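Local coordinates for malonyl CoA-acyl carrier protein transacylase (Burkholderia pseudomallei, PDB 3G87) that probably catalyses the transfer of the malonyl group from malonyl-CoA to the holo acyl carrier protein, releasing CoA, at residues Val49-Pro52 against Arg53-Gly57; Tyr74-Lys77 against Cys78-Gly82; Arg117-Leu120 against Met121-Arg125; Arg174-Ala177 against Leu178-Asp182. One frame throughout, in Å; residues are numbered along the deposited sequence.

Contact 1 of 4, residues Val49-Pro52 against Arg53-Gly57; sequences VDDP and RDELG
From Asp51 to Asp54 the chain makes a type I beta turn, closed by Asp54 N donating to Asp51 O at 3.1 Å, just where helix 44-50 gives out and Asp51 takes a positive phi of 38°. The turn starts the connection to helix 59-81, and the Asp51 side chain folds back across it to bind the residues that follow. With its CG anti to the backbone N (chi1 -160°), the carboxylate comes up against two successive amides and receives one on each oxygen. Glu55 N meets Asp51 OD1 at 2.8 Å in an almost straight bond on the syn side. Leu56 N reaches Asp51 OD2 at 3.1 Å, also syn but further out of the carboxylate plane. This pair of N-H donors would offset the charge of a buried carboxylate and fixes its rotation. Leu56 lays its CB close by the same oxygen, 3.2 Å from Asp51 OD2, while its side chain packs against Leu47 and Ala65 of the flanking helices. Glu55 is held on another flank: Arg53 NE makes a salt bridge to Glu55 OE2 at 2.8 Å. One water ties the cluster together, accepting from Arg53 N and donating to both carboxylates, at 2.6 Å from its oxygen to Asp51 OD1 and 2.8 Å to Glu55 OE1.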
loop_
_atom_site.group_PDB
_atom_site.type_symbol
_atom_site.label_atom_id
_atom_site.label_comp_id
_atom_site.label_asym_id
_atom_site.label_seq_id
_atom_site.Cartn_x
_atom_site.Cartn_y
_atom_site.Cartn_z
ATOM N N VAL A 49 -2.331 17.766 8.773
ATOM C CA VAL A 49 -2.875 18.133 10.094
ATOM C C VAL A 49 -4.189 18.902 9.930
ATOM O O VAL A 49 -5.185 18.545 10.562
ATOM C CB VAL A 49 -1.841 18.909 10.975
ATOM C CG1 VAL A 49 -2.504 19.454 12.225
ATOM C CG2 VAL A 49 -0.629 18.024 11.325
ATOM N N ASP A 50 -4.201 19.894 9.043
ATOM C CA ASP A 50 -5.362 20.763 8.852
ATOM C C ASP A 50 -6.282 20.350 7.680
ATOM O O ASP A 50 -7.499 20.535 7.774
ATOM C CB ASP A 50 -4.932 22.226 8.599
ATOM C CG ASP A 50 -3.841 22.730 9.602
ATOM O OD1 ASP A 50 -4.023 22.358 10.816
ATOM O OD2 ASP A 50 -2.850 23.505 9.163
ATOM N N ASP A 51 -5.708 19.816 6.585
ATOM C CA ASP A 51 -6.433 19.514 5.344
ATOM C C ASP A 51 -7.518 20.520 4.904
ATOM O O ASP A 51 -8.659 20.120 4.703
ATOM C CB ASP A 51 -7.024 18.095 5.339
ATOM C CG ASP A 51 -7.344 17.606 3.902
ATOM O OD1 ASP A 51 -6.927 18.292 2.926
ATOM O OD2 ASP A 51 -8.019 16.543 3.745
ATOM N N PRO A 52 -7.184 21.766 4.689
ATOM C CA PRO A 52 -8.166 22.780 4.393
ATOM C C PRO A 52 -9.015 22.636 3.146
ATOM O O PRO A 52 -10.111 23.006 3.225
ATOM C CB PRO A 52 -7.333 24.043 4.358
ATOM C CG PRO A 52 -6.034 23.632 4.397
ATOM C CD PRO A 52 -5.919 22.386 5.020
ATOM N N ARG A 53 -8.518 22.087 2.061
ATOM C CA ARG A 53 -9.277 21.907 0.860
ATOM C C ARG A 53 -9.775 20.482 0.708
ATOM O O ARG A 53 -10.137 20.065 -0.340
ATOM C CB ARG A 53 -8.455 22.332 -0.333
ATOM C CG ARG A 53 -8.012 23.716 -0.271
ATOM C CD ARG A 53 -7.136 24.106 -1.425
ATOM N NE ARG A 53 -5.799 23.602 -1.214
ATOM C CZ ARG A 53 -4.962 24.049 -0.308
ATOM N NH1 ARG A 53 -5.279 25.046 0.449
ATOM N NH2 ARG A 53 -3.793 23.521 -0.186
ATOM N N ASP A 54 -9.788 19.754 1.800
ATOM C CA ASP A 54 -10.275 18.413 1.802
ATOM C C ASP A 54 -9.693 17.570 0.681
ATOM O O ASP A 54 -10.370 17.013 -0.105
ATOM C CB ASP A 54 -11.781 18.441 1.824
ATOM C CG ASP A 54 -12.322 19.109 3.059
ATOM O OD1 ASP A 54 -12.481 18.403 4.033
ATOM O OD2 ASP A 54 -12.570 20.323 3.072
ATOM N N GLU A 55 -8.380 17.520 0.675
ATOM C CA GLU A 55 -7.549 16.987 -0.375
ATOM C C GLU A 55 -7.020 15.613 -0.083
ATOM O O GLU A 55 -6.672 14.928 -0.977
ATOM C CB GLU A 55 -6.377 17.917 -0.622
ATOM C CG GLU A 55 -6.698 19.035 -1.511
ATOM C CD GLU A 55 -5.745 20.173 -1.440
ATOM O OE1 GLU A 55 -4.939 20.247 -0.565
ATOM O OE2 GLU A 55 -5.820 21.024 -2.269
ATOM N N LEU A 56 -6.994 15.225 1.176
ATOM C CA LEU A 56 -6.424 13.966 1.612
ATOM C C LEU A 56 -6.954 12.726 0.896
ATOM O O LEU A 56 -6.227 11.821 0.666
ATOM C CB LEU A 56 -6.495 13.816 3.131
ATOM C CG LEU A 56 -5.391 14.403 4.006
ATOM C CD1 LEU A 56 -5.695 14.238 5.425
ATOM C CD2 LEU A 56 -3.971 14.002 3.716
ATOM N N GLY A 57 -8.215 12.726 0.520
ATOM C CA GLY A 57 -8.797 11.610 -0.205
ATOM C C GLY A 57 -8.588 11.524 -1.730
ATOM O O GLY A 57 -9.012 10.532 -2.407
HETATM O O HOH W 1 -5.850 20.510 2.092
#

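Contact 2 of 4, residues Tyr74-Lys77 against Cys78-Gly82; sequences YYAK and CEDSG
Lys77 O is gripped twice by Ser81, in the last turn of helix 59-81. Ser81 N gives the ordinary helical bond to Lys77 O, and Ser81 OG donates to the same oxygen at 3.0 Å, the two donors arriving from opposite faces of the carbonyl plane. The hydroxyl also accepts a hydrogen bond from Glu83 N just beyond the helix, so it links the final turn to the chain that leaves it. Three more i to i+4 bonds precede this one, among them Asp80 N to Ala76 O at 3.0 Å. Gly82 then departs from helical angles with a positive phi of 78°. On one flank of the helix Glu79 and Asp80 turn their carboxylates to Arg28, each forming a salt bridge with its guanidinium; Ala76 packs on the same arginine and on Leu25. Lys77, with its chain bent at chi2 (77°), runs on toward the helix end beside Ser81, its CE 3.6 Å from Ser81 OG. About one turn earlier in the chain than Ser81, Cys78 SG sits over a face of the Tyr74 ring, 4.0 Å from the ring centroid and 28° off its normal. The nearest ring atom is CE1, with Tyr74 CE1 to Cys78 SG at 3.6 Å. Tyr74 itself reaches inward to Phe9 and Phe11 of strand 6-11. The contact therefore divides by chemistry: a sulfur-aromatic pair whose tyrosine reaches strand 6-11, acidic residues that pair with Arg28, and a serine hydroxyl that doubles a backbone bond in the final turn.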
loop_
_atom_site.group_PDB
_atom_site.type_symbol
_atom_site.label_atom_id
_atom_site.label_comp_id
_atom_site.label_asym_id
_atom_site.label_seq_id
_atom_site.Cartn_x
_atom_site.Cartn_y
_atom_site.Cartn_z
ATOM N N TYR A 74 8.224 6.058 11.113
ATOM C CA TYR A 74 9.334 5.114 11.075
ATOM C C TYR A 74 10.632 5.680 11.727
ATOM O O TYR A 74 11.242 5.028 12.572
ATOM C CB TYR A 74 9.546 4.675 9.653
ATOM C CG TYR A 74 10.901 4.066 9.383
ATOM C CD1 TYR A 74 11.197 2.728 9.749
ATOM C CD2 TYR A 74 11.898 4.818 8.721
ATOM C CE1 TYR A 74 12.491 2.200 9.505
ATOM C CE2 TYR A 74 13.145 4.286 8.488
ATOM C CZ TYR A 74 13.429 3.006 8.866
ATOM O OH TYR A 74 14.660 2.540 8.599
ATOM N N TYR A 75 11.047 6.889 11.345
ATOM C CA TYR A 75 12.159 7.556 12.038
ATOM C C TYR A 75 11.925 7.781 13.536
ATOM O O TYR A 75 12.823 7.526 14.317
ATOM C CB TYR A 75 12.523 8.869 11.385
ATOM C CG TYR A 75 12.955 8.759 9.928
ATOM C CD1 TYR A 75 13.967 7.850 9.508
ATOM C CD2 TYR A 75 12.343 9.557 8.964
ATOM C CE1 TYR A 75 14.336 7.765 8.180
ATOM C CE2 TYR A 75 12.707 9.454 7.632
ATOM C CZ TYR A 75 13.706 8.593 7.257
ATOM O OH TYR A 75 14.042 8.575 5.922
ATOM N N ALA A 76 10.729 8.197 13.944
ATOM C CA ALA A 76 10.467 8.287 15.381
ATOM C C ALA A 76 10.683 6.917 16.059
ATOM O O ALA A 76 11.357 6.795 17.063
ATOM C CB ALA A 76 9.013 8.840 15.694
ATOM N N LYS A 77 10.061 5.890 15.509
ATOM C CA LYS A 77 10.208 4.577 16.033
ATOM C C LYS A 77 11.673 4.164 16.131
ATOM O O LYS A 77 12.079 3.620 17.144
ATOM C CB LYS A 77 9.450 3.608 15.157
ATOM C CG LYS A 77 9.607 2.154 15.576
ATOM C CD LYS A 77 8.736 1.914 16.774
ATOM C CE LYS A 77 8.842 0.486 17.207
ATOM N NZ LYS A 77 7.935 0.368 18.395
ATOM N N CYS A 78 12.484 4.379 15.122
ATOM C CA CYS A 78 13.859 3.942 15.167
ATOM C C CYS A 78 14.673 4.560 16.272
ATOM O O CYS A 78 15.347 3.898 16.979
ATOM C CB CYS A 78 14.548 4.158 13.822
ATOM S SG CYS A 78 14.119 3.009 12.557
ATOM N N GLU A 79 14.543 5.856 16.407
ATOM C CA GLU A 79 15.211 6.635 17.422
ATOM C C GLU A 79 14.780 6.337 18.850
ATOM O O GLU A 79 15.582 6.265 19.677
ATOM C CB GLU A 79 15.099 8.121 17.136
ATOM C CG GLU A 79 15.783 8.549 15.931
ATOM C CD GLU A 79 15.583 10.028 15.565
ATOM O OE1 GLU A 79 15.016 10.833 16.293
ATOM O OE2 GLU A 79 16.021 10.397 14.493
ATOM N N ASP A 80 13.509 6.170 19.095
ATOM C CA ASP A 80 13.008 6.063 20.414
ATOM C C ASP A 80 13.094 4.654 20.934
ATOM O O ASP A 80 13.489 4.446 22.007
ATOM C CB ASP A 80 11.592 6.605 20.510
ATOM C CG ASP A 80 11.462 8.002 20.002
ATOM O OD1 ASP A 80 12.434 8.696 19.870
ATOM O OD2 ASP A 80 10.371 8.390 19.731
ATOM N N SER A 81 12.769 3.700 20.110
ATOM C CA SER A 81 12.671 2.324 20.499
ATOM C C SER A 81 13.999 1.645 20.373
ATOM O O SER A 81 14.233 0.728 21.059
ATOM C CB SER A 81 11.576 1.583 19.706
ATOM O OG SER A 81 12.091 0.947 18.589
ATOM N N GLY A 82 14.842 2.094 19.477
ATOM C CA GLY A 82 16.051 1.395 19.140
ATOM C C GLY A 82 15.950 0.185 18.234
ATOM O O GLY A 82 16.929 -0.384 17.902
#

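Contact 3 of 4, residues Arg117-Leu120 against Met121-Arg125; sequences RAEL and MSQAR
Met121 lays its thioether over one face of the Arg117 guanidinium, one turn back along helix 107-123, with its SD 3.8 Å from Arg117 CG and 3.9 Å from Arg117 NH1. The sulfur lies above the plane but toward the rim of the group. Arg117 is extended from CG to NE, Met121 bends at chi3 (52°), and the two chains cross at a slant; the methionine also reaches Gln63 and Phe195. Beneath them Met121 N bonds Arg117 O at 3.0 Å, in regular helical fashion. Gln123 works on a second flank. Its NE2 donates to Glu119 OE2 at 2.9 Å in a nearly straight bond, on the anti lone pair of the carboxylate and in the amide plane. For this Glu119 bends at chi2 (58°), which swings its carboxylate up the helix. Ser122 OG adds a bond to Glu119 O at 2.9 Å. Leu120 touches Gln123 with its CD2 and also packs on Ala203, Ala206 and Phe207 of helix 201-211. Toward Ala124 the backbone bonds take i to i+3 spacing: Gln123 N reaches Leu120 O at 3.0 Å and only weakly Glu119 O, and Ala124 N bonds Met121 O. Meanwhile Arg117 NH2 bonds Ser92 OG, whose Gly-His-Ser-Leu-Gly setting fits a nucleophile elbow; a helix arginine beside such a serine is characteristic of malonyl transacylases, where it probably receives the malonyl carboxylate.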
loop_
_atom_site.group_PDB
_atom_site.type_symbol
_atom_site.label_atom_id
_atom_site.label_comp_id
_atom_site.label_asym_id
_atom_site.label_seq_id
_atom_site.Cartn_x
_atom_site.Cartn_y
_atom_site.Cartn_z
ATOM N N ARG A 117 4.114 8.786 -9.175
ATOM C CA ARG A 117 3.163 7.705 -9.085
ATOM C C ARG A 117 1.747 8.196 -8.819
ATOM O O ARG A 117 0.836 7.791 -9.436
ATOM C CB ARG A 117 3.599 6.689 -8.036
ATOM C CG ARG A 117 2.664 5.541 -7.855
ATOM C CD ARG A 117 3.007 4.765 -6.666
ATOM N NE ARG A 117 2.542 3.402 -6.659
ATOM C CZ ARG A 117 1.608 2.944 -5.856
ATOM N NH1 ARG A 117 0.986 3.759 -5.061
ATOM N NH2 ARG A 117 1.289 1.701 -5.878
ATOM N N ALA A 118 1.638 9.113 -7.898
ATOM C CA ALA A 118 0.389 9.631 -7.442
ATOM C C ALA A 118 -0.254 10.509 -8.476
ATOM O O ALA A 118 -1.419 10.411 -8.692
ATOM C CB ALA A 118 0.550 10.346 -6.126
ATOM N N GLU A 119 0.535 11.333 -9.131
ATOM C CA GLU A 119 0.050 12.120 -10.277
ATOM C C GLU A 119 -0.487 11.247 -11.398
ATOM O O GLU A 119 -1.619 11.485 -11.842
ATOM C CB GLU A 119 1.127 13.068 -10.804
ATOM C CG GLU A 119 0.742 13.763 -12.085
ATOM C CD GLU A 119 -0.544 14.595 -11.990
ATOM O OE1 GLU A 119 -0.833 15.132 -10.912
ATOM O OE2 GLU A 119 -1.280 14.722 -13.006
ATOM N N LEU A 120 0.273 10.232 -11.843
ATOM C CA LEU A 120 -0.231 9.387 -12.949
ATOM C C LEU A 120 -1.507 8.610 -12.550
ATOM O O LEU A 120 -2.513 8.546 -13.317
ATOM C CB LEU A 120 0.825 8.404 -13.467
ATOM C CG LEU A 120 2.104 9.036 -13.995
ATOM C CD1 LEU A 120 3.264 8.030 -13.912
ATOM C CD2 LEU A 120 1.908 9.551 -15.420
ATOM N N MET A 121 -1.478 7.992 -11.374
ATOM C CA MET A 121 -2.632 7.246 -10.966
ATOM C C MET A 121 -3.872 8.147 -10.893
ATOM O O MET A 121 -4.962 7.728 -11.272
ATOM C CB MET A 121 -2.374 6.502 -9.657
ATOM C CG MET A 121 -1.503 5.266 -9.874
ATOM S SD MET A 121 -0.964 4.524 -8.335
ATOM C CE MET A 121 -2.522 4.309 -7.384
ATOM N N SER A 122 -3.711 9.394 -10.507
ATOM C CA SER A 122 -4.799 10.359 -10.515
ATOM C C SER A 122 -5.428 10.744 -11.848
ATOM O O SER A 122 -6.488 11.240 -11.861
ATOM C CB SER A 122 -4.428 11.599 -9.729
ATOM O OG SER A 122 -3.901 12.616 -10.508
ATOM N N GLN A 123 -4.751 10.490 -12.939
ATOM C CA GLN A 123 -5.212 10.741 -14.280
ATOM C C GLN A 123 -6.182 9.716 -14.781
ATOM O O GLN A 123 -6.938 10.004 -15.648
ATOM C CB GLN A 123 -4.017 10.843 -15.251
ATOM C CG GLN A 123 -3.123 12.000 -14.968
ATOM C CD GLN A 123 -1.793 11.996 -15.634
ATOM O OE1 GLN A 123 -1.530 11.255 -16.516
ATOM N NE2 GLN A 123 -0.976 12.882 -15.237
ATOM N N ALA A 124 -6.162 8.514 -14.228
ATOM C CA ALA A 124 -7.126 7.483 -14.531
ATOM C C ALA A 124 -8.551 7.945 -14.316
ATOM O O ALA A 124 -8.904 8.302 -13.253
ATOM C CB ALA A 124 -6.865 6.242 -13.693
ATOM N N ARG A 125 -9.364 7.924 -15.348
ATOM C CA ARG A 125 -10.752 8.273 -15.210
ATOM C C ARG A 125 -11.572 7.054 -15.344
ATOM O O ARG A 125 -11.135 6.089 -15.857
ATOM C CB ARG A 125 -11.198 9.228 -16.274
ATOM C CG ARG A 125 -10.702 10.578 -16.102
ATOM C CD ARG A 125 -11.304 11.261 -15.002
ATOM N NE ARG A 125 -10.593 12.505 -14.834
ATOM C CZ ARG A 125 -9.929 12.833 -13.742
ATOM N NH1 ARG A 125 -9.905 11.995 -12.726
ATOM N NH2 ARG A 125 -9.307 13.991 -13.678
#

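Contact 4 of 4, residues Arg174-Ala177 against Leu178-Asp182; sequences RAEA and LFQHD
The link from helix 169-175 to strand 185-188 opens with Ala175 O receiving Leu178 N at 2.6 Å, an i to i+3 bond. That donor stands well above the carbonyl plane. Phe179 N shares the same oxygen in a weak bond of 3.3 Å, and makes another weak one to Glu176 O. Phe179 turns a ring edge to Ala175. The methyl lies at that edge, in the ring plane, with Ala175 CB 4.0 Å from Phe179 CE2. A chi1 of -60° sets the phenyl beside its own backbone N and thus back toward Ala175, where Tyr186 and Thr143 meet it as well. Leu178 packs back along the helix, its CG 3.9 Å from Arg174 O and its CD1 4.0 Å from Ala175 CA, and reaches Thr143, His147 and Leu149. Those partners place this piece of chain within the smaller, ferredoxin-like subdomain, in which helices 137-146 and 169-175 pack with a four-stranded antiparallel sheet that has strand 185-188 at one edge. Glu176 and Gln180 run obliquely past each other on the outer side, but the amide of Gln180 is placed doubtfully. Leu178 CB also lies over one face of the Phe179 ring, 4.2 Å above its plane and offset toward the rim, the leucine thus meeting a face of the phenyl and Ala175 its edge.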
loop_
_atom_site.group_PDB
_atom_site.type_symbol
_atom_site.label_atom_id
_atom_site.label_comp_id
_atom_site.label_asym_id
_atom_site.label_seq_id
_atom_site.Cartn_x
_atom_site.Cartn_y
_atom_site.Cartn_z
ATOM N N ARG A 174 -22.569 -1.959 -10.417
ATOM C CA ARG A 174 -23.410 -3.149 -10.488
ATOM C C ARG A 174 -23.056 -4.276 -9.563
ATOM O O ARG A 174 -23.896 -5.020 -9.244
ATOM C CB ARG A 174 -23.557 -3.659 -11.899
ATOM C CG ARG A 174 -23.471 -2.601 -12.850
ATOM C CD ARG A 174 -24.399 -2.661 -13.969
ATOM N NE ARG A 174 -23.921 -1.709 -14.951
ATOM C CZ ARG A 174 -24.629 -1.065 -15.870
ATOM N NH1 ARG A 174 -25.924 -1.217 -16.004
ATOM N NH2 ARG A 174 -23.976 -0.240 -16.658
ATOM N N ALA A 175 -21.813 -4.375 -9.138
ATOM C CA ALA A 175 -21.386 -5.382 -8.200
ATOM C C ALA A 175 -22.029 -5.263 -6.859
ATOM O O ALA A 175 -22.208 -6.256 -6.217
ATOM C CB ALA A 175 -19.910 -5.373 -8.041
ATOM N N GLU A 176 -22.369 -4.054 -6.450
ATOM C CA GLU A 176 -22.970 -3.842 -5.151
ATOM C C GLU A 176 -24.068 -4.801 -4.840
ATOM O O GLU A 176 -24.085 -5.406 -3.827
ATOM C CB GLU A 176 -23.491 -2.420 -4.940
ATOM C CG GLU A 176 -24.332 -2.310 -3.692
ATOM C CD GLU A 176 -24.405 -0.933 -3.065
ATOM O OE1 GLU A 176 -24.044 -0.766 -1.911
ATOM O OE2 GLU A 176 -24.886 -0.029 -3.697
ATOM N N ALA A 177 -24.990 -4.901 -5.750
ATOM C CA ALA A 177 -26.077 -5.794 -5.635
ATOM C C ALA A 177 -25.662 -7.249 -5.550
ATOM O O ALA A 177 -26.427 -8.040 -5.097
ATOM C CB ALA A 177 -26.993 -5.586 -6.768
ATOM N N LEU A 178 -24.461 -7.597 -5.983
ATOM C CA LEU A 178 -24.086 -8.996 -6.024
ATOM C C LEU A 178 -23.395 -9.487 -4.808
ATOM O O LEU A 178 -23.259 -10.639 -4.633
ATOM C CB LEU A 178 -23.241 -9.323 -7.233
ATOM C CG LEU A 178 -23.715 -8.806 -8.560
ATOM C CD1 LEU A 178 -22.694 -8.904 -9.575
ATOM C CD2 LEU A 178 -24.920 -9.490 -8.949
ATOM N N PHE A 179 -22.942 -8.567 -3.988
ATOM C CA PHE A 179 -22.210 -8.880 -2.804
ATOM C C PHE A 179 -22.882 -8.342 -1.549
ATOM O O PHE A 179 -22.223 -7.898 -0.644
ATOM C CB PHE A 179 -20.760 -8.394 -2.906
ATOM C CG PHE A 179 -19.998 -9.002 -4.040
ATOM C CD1 PHE A 179 -19.606 -10.296 -4.014
ATOM C CD2 PHE A 179 -19.728 -8.265 -5.163
ATOM C CE1 PHE A 179 -18.982 -10.809 -5.058
ATOM C CE2 PHE A 179 -19.084 -8.781 -6.190
ATOM C CZ PHE A 179 -18.696 -10.038 -6.142
ATOM N N GLN A 180 -24.198 -8.354 -1.513
ATOM C CA GLN A 180 -24.899 -8.018 -0.297
ATOM C C GLN A 180 -25.924 -9.049 0.001
ATOM O O GLN A 180 -27.033 -8.990 -0.449
ATOM C CB GLN A 180 -25.504 -6.662 -0.361
ATOM C CG GLN A 180 -24.498 -5.609 -0.230
ATOM C CD GLN A 180 -24.893 -4.378 -0.934
ATOM O OE1 GLN A 180 -24.070 -3.552 -1.222
ATOM N NE2 GLN A 180 -26.153 -4.255 -1.248
ATOM N N HIS A 181 -25.500 -10.019 0.766
ATOM C CA HIS A 181 -26.322 -11.105 1.083
ATOM C C HIS A 181 -25.574 -12.001 1.979
ATOM O O HIS A 181 -24.373 -12.087 1.872
ATOM C CB HIS A 181 -26.623 -11.866 -0.172
ATOM C CG HIS A 181 -25.460 -12.630 -0.706
ATOM N ND1 HIS A 181 -25.234 -13.946 -0.401
ATOM C CD2 HIS A 181 -24.469 -12.260 -1.536
ATOM C CE1 HIS A 181 -24.152 -14.354 -1.026
ATOM N NE2 HIS A 181 -23.671 -13.350 -1.723
ATOM N N ASP A 182 -26.313 -12.706 2.834
ATOM C CA ASP A 182 -25.772 -13.592 3.846
ATOM C C ASP A 182 -24.709 -12.924 4.708
ATOM O O ASP A 182 -24.997 -11.988 5.377
ATOM C CB ASP A 182 -25.249 -14.829 3.187
ATOM C CG ASP A 182 -26.322 -15.611 2.542
ATOM O OD1 ASP A 182 -26.331 -15.723 1.312
ATOM O OD2 ASP A 182 -27.177 -16.119 3.269
#

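Contacts 1 and 2 bracket helix 59-81: the turn of contact 1 comes just before its start and contact 2 is its last turns, their centres 27 Å apart. The start of that helix also separates contact 1 from contact 3, touching the first through Phe61 and Ala65 and the second through Thr59, Gln60 and Gln63; the nearest atoms of contacts 1 and 3 are about 9 Å apart. Contact 3 lies at the probable active site, by way of Ser92. Contact 4 stands in the antiparallel-sheet subdomain, its centre 28 Å from that of contact 3 and 44 Å from that of contact 2, which lies across the chain's centre.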